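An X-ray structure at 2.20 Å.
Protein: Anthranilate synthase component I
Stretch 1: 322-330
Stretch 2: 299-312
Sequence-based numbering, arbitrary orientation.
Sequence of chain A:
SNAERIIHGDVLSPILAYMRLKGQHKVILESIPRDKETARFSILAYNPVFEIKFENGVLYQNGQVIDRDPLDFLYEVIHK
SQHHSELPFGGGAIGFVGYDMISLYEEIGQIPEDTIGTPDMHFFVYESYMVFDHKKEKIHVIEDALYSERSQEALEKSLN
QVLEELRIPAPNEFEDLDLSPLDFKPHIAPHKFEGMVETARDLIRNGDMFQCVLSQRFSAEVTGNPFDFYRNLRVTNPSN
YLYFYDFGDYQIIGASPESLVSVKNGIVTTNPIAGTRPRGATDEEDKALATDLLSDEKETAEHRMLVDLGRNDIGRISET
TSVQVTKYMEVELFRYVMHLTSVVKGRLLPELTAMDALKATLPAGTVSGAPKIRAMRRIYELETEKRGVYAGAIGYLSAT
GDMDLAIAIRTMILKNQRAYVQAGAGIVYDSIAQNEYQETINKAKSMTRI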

# COMPACT_ATOMS: atom_id res chain seq x y z
N SER A 322 27.80 -3.81 -23.17
CA SER A 322 26.44 -3.52 -22.72
C SER A 322 26.34 -3.43 -21.20
O SER A 322 25.29 -3.02 -20.70
CB SER A 322 25.46 -4.59 -23.22
OG SER A 322 25.63 -5.81 -22.50
N VAL A 323 27.39 -3.80 -20.47
CA VAL A 323 27.37 -3.73 -19.01
C VAL A 323 27.33 -2.27 -18.56
O VAL A 323 28.18 -1.46 -18.96
CB VAL A 323 28.58 -4.45 -18.41
CG1 VAL A 323 28.53 -4.37 -16.89
CG2 VAL A 323 28.62 -5.90 -18.87
N GLN A 324 26.34 -1.93 -17.74
CA GLN A 324 26.12 -0.56 -17.28
C GLN A 324 25.84 -0.57 -15.79
O GLN A 324 25.03 -1.36 -15.31
CB GLN A 324 24.95 0.11 -18.01
CG GLN A 324 25.00 0.07 -19.54
CD GLN A 324 23.86 0.88 -20.16
OE1 GLN A 324 22.79 0.99 -19.58
NE2 GLN A 324 24.11 1.47 -21.33
N VAL A 325 26.51 0.32 -15.07
CA VAL A 325 26.18 0.62 -13.68
C VAL A 325 25.22 1.80 -13.74
O VAL A 325 25.63 2.94 -13.98
CB VAL A 325 27.42 0.93 -12.85
CG1 VAL A 325 27.04 1.25 -11.41
CG2 VAL A 325 28.38 -0.25 -12.90
N THR A 326 23.92 1.53 -13.57
CA THR A 326 22.89 2.51 -13.85
C THR A 326 22.48 3.29 -12.63
O THR A 326 21.83 4.34 -12.75
CB THR A 326 21.64 1.84 -14.43
OG1 THR A 326 21.05 1.00 -13.44
CG2 THR A 326 22.00 1.00 -15.66
N LYS A 327 22.82 2.80 -11.45
CA LYS A 327 22.55 3.48 -10.20
C LYS A 327 23.71 3.08 -9.31
O LYS A 327 23.96 1.89 -9.14
CB LYS A 327 21.20 3.04 -9.63
CG LYS A 327 20.62 3.96 -8.61
CD LYS A 327 19.17 3.58 -8.31
CE LYS A 327 18.27 3.80 -9.51
NZ LYS A 327 16.83 3.65 -9.15
N TYR A 328 24.45 4.06 -8.80
CA TYR A 328 25.74 3.75 -8.20
C TYR A 328 25.83 4.30 -6.79
O TYR A 328 25.74 5.52 -6.58
CB TYR A 328 26.92 4.29 -9.02
CG TYR A 328 28.22 3.90 -8.36
CD1 TYR A 328 28.46 2.56 -8.06
CD2 TYR A 328 29.17 4.84 -8.02
CE1 TYR A 328 29.62 2.17 -7.45
CE2 TYR A 328 30.35 4.46 -7.41
CZ TYR A 328 30.57 3.11 -7.13
OH TYR A 328 31.73 2.68 -6.52
N MSE A 329 26.05 3.40 -5.83
CA MSE A 329 26.32 3.72 -4.44
C MSE A 329 25.39 4.78 -3.89
O MSE A 329 25.80 5.64 -3.11
CB MSE A 329 27.77 4.16 -4.27
CG MSE A 329 28.33 3.76 -2.92
SE MSE A 329 30.26 3.89 -2.86
CE MSE A 329 30.45 5.79 -3.29
N GLU A 330 24.14 4.73 -4.32
CA GLU A 330 23.11 5.49 -3.64
C GLU A 330 22.73 4.78 -2.35
O GLU A 330 23.00 3.59 -2.16
CB GLU A 330 21.91 5.69 -4.56
CG GLU A 330 22.15 6.79 -5.58
CD GLU A 330 21.18 6.77 -6.73
OE1 GLU A 330 20.06 6.22 -6.56
OE2 GLU A 330 21.53 7.30 -7.81
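Stretch 2, residues 299-312: ETAEHRMLVDLGRN

Stretch 2 is a helix laid against an extended, cornering segment in a small contact, 413 Å² summed over both sides, built mainly from van der Waals packing, with no hydrogen bond or salt bridge between the two stretches. The helix covers all of 299-312 and continues at both ends, its backbone held by regular i to i+4 bonds such as Val-307 N to His-303 O at 2.9 Å. It runs opposite to stretch 1: Val-323 lies nearest Arg-311, with CA atoms 6.7 Å apart, and Met-329 nearest His-303, at 7.5 Å between CA atoms.

The rule on the helix is spacing. Thr-300, His-303, Arg-304, Val-307 and Arg-311 form one stripe, each turn of the helix adding a residue or two, while Ala-301 and Asn-312 point away. Along the extended segment the rule is alternation: Val-323 and Val-325 point toward the helix and Gln-324 points away. Val-323 CG1 rests 4.2 Å from Arg-311 O. Val-325 CG2 touches residues one turn apart, 4.2 Å from Val-307 CG1 and 3.8 Å from Arg-311 CD, so the arginine contributes its aliphatic stem. Its NH1 is occupied within the helix by a salt bridge to Asp-308 OD1 at 2.8 Å.

The chain turns a corner at Lys-327 and again at Met-329, and the long side chains beyond the first corner carry the contact on. Tyr-328 starts sideways, but its end comes nearer: CE1 is 4.0 Å from Val-307 CG2, which lies at the ring edge, and OH is 3.5 Å from Arg-304 CG. Selenomethionine Met-329 gives the largest covered area, 81 Å², with CG 3.7 Å from His-303 CD2 and SE 4.0 Å from Thr-300 CB.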

# COMPACT_ATOMS: atom_id res chain seq x y z
N GLU A 299 33.47 0.68 4.38
CA GLU A 299 32.13 0.29 3.95
C GLU A 299 31.91 0.57 2.46
O GLU A 299 31.29 -0.24 1.76
CB GLU A 299 31.07 1.01 4.78
CG GLU A 299 31.08 0.67 6.26
CD GLU A 299 30.31 -0.60 6.58
OE1 GLU A 299 29.93 -1.33 5.65
OE2 GLU A 299 30.09 -0.86 7.79
N THR A 300 32.40 1.71 1.97
CA THR A 300 32.32 1.98 0.54
C THR A 300 33.16 0.99 -0.25
O THR A 300 32.72 0.50 -1.30
CB THR A 300 32.74 3.42 0.24
OG1 THR A 300 34.08 3.62 0.68
CG2 THR A 300 31.82 4.40 0.93
N ALA A 301 34.37 0.69 0.23
CA ALA A 301 35.20 -0.32 -0.43
C ALA A 301 34.48 -1.66 -0.48
O ALA A 301 34.52 -2.35 -1.51
CB ALA A 301 36.54 -0.46 0.29
N GLU A 302 33.83 -2.05 0.61
CA GLU A 302 33.00 -3.25 0.61
C GLU A 302 31.99 -3.21 -0.53
O GLU A 302 31.89 -4.14 -1.33
CB GLU A 302 32.26 -3.39 1.95
CG GLU A 302 33.00 -4.17 3.02
CD GLU A 302 32.72 -5.66 2.95
OE1 GLU A 302 33.68 -6.44 3.11
OE2 GLU A 302 31.55 -6.05 2.75
N HIS A 303 31.23 -2.11 -0.62
CA HIS A 303 30.20 -2.01 -1.64
C HIS A 303 30.81 -2.02 -3.04
O HIS A 303 30.36 -2.77 -3.92
CB HIS A 303 29.38 -0.75 -1.43
CG HIS A 303 28.32 -0.55 -2.46
ND1 HIS A 303 27.08 -1.14 -2.37
CD2 HIS A 303 28.32 0.13 -3.63
CE1 HIS A 303 26.35 -0.82 -3.43
NE2 HIS A 303 27.08 -0.04 -4.21
N ARG A 304 31.82 -1.19 -3.27
CA ARG A 304 32.47 -1.15 -4.58
C ARG A 304 32.93 -2.53 -5.01
O ARG A 304 32.80 -2.90 -6.18
CB ARG A 304 33.65 -0.17 -4.51
CG ARG A 304 34.18 0.30 -5.84
CD ARG A 304 35.26 1.35 -5.60
NE ARG A 304 34.85 2.31 -4.57
CZ ARG A 304 35.50 2.52 -3.42
NH1 ARG A 304 36.62 1.86 -3.14
NH2 ARG A 304 35.03 3.41 -2.55
N MSE A 305 33.44 -3.32 -4.07
CA MSE A 305 33.90 -4.68 -4.34
C MSE A 305 32.75 -5.54 -4.85
O MSE A 305 32.93 -6.37 -5.75
CB MSE A 305 34.52 -5.28 -3.08
CG MSE A 305 35.73 -6.17 -3.31
SE MSE A 305 37.09 -5.92 -1.92
CE MSE A 305 37.82 -4.19 -2.48
N LEU A 306 31.57 -5.34 -4.28
CA LEU A 306 30.40 -6.10 -4.72
C LEU A 306 29.90 -5.61 -6.07
O LEU A 306 29.43 -6.40 -6.88
CB LEU A 306 29.29 -6.02 -3.68
CG LEU A 306 28.53 -7.32 -3.48
CD1 LEU A 306 29.39 -8.34 -2.75
CD2 LEU A 306 27.24 -7.06 -2.74
N VAL A 307 29.99 -4.30 -6.32
CA VAL A 307 29.63 -3.78 -7.64
C VAL A 307 30.54 -4.38 -8.70
O VAL A 307 30.07 -4.85 -9.74
CB VAL A 307 29.68 -2.24 -7.65
CG1 VAL A 307 29.37 -1.71 -9.04
CG2 VAL A 307 28.71 -1.67 -6.62
N ASP A 308 31.84 -4.39 -8.44
CA ASP A 308 32.78 -4.94 -9.41
C ASP A 308 32.59 -6.43 -9.61
O ASP A 308 32.81 -6.95 -10.71
CB ASP A 308 34.21 -4.61 -8.99
CG ASP A 308 34.54 -3.14 -9.16
OD1 ASP A 308 33.88 -2.47 -9.99
OD2 ASP A 308 35.46 -2.65 -8.47
N LEU A 309 32.19 -7.15 -8.56
CA LEU A 309 31.87 -8.56 -8.74
C LEU A 309 30.68 -8.72 -9.67
O LEU A 309 30.67 -9.61 -10.53
CB LEU A 309 31.59 -9.22 -7.38
CG LEU A 309 31.55 -10.75 -7.38
CD1 LEU A 309 32.94 -11.33 -7.60
CD2 LEU A 309 30.92 -11.30 -6.09
N GLY A 310 29.69 -7.84 -9.54
CA GLY A 310 28.53 -7.92 -10.42
C GLY A 310 28.85 -7.54 -11.85
O GLY A 310 28.35 -8.16 -12.80
N ARG A 311 29.69 -6.51 -12.04
CA ARG A 311 30.15 -6.15 -13.38
C ARG A 311 30.85 -7.32 -14.06
O ARG A 311 30.61 -7.58 -15.24
CB ARG A 311 31.08 -4.93 -13.31
CG ARG A 311 30.40 -3.61 -12.98
CD ARG A 311 31.41 -2.46 -12.77
NE ARG A 311 32.24 -2.21 -13.95
CZ ARG A 311 33.57 -2.12 -13.93
NH1 ARG A 311 34.24 -2.24 -12.79
NH2 ARG A 311 34.22 -1.89 -15.06
N ASN A 312 31.71 -8.04 -13.33
CA ASN A 312 32.43 -9.15 -13.95
C ASN A 312 31.50 -10.35 -14.19
O ASN A 312 31.57 -10.98 -15.26
CB ASN A 312 33.63 -9.56 -13.10
CG ASN A 312 34.38 -10.75 -13.69
OD1 ASN A 312 34.40 -11.84 -13.11
ND2 ASN A 312 35.00 -10.55 -14.85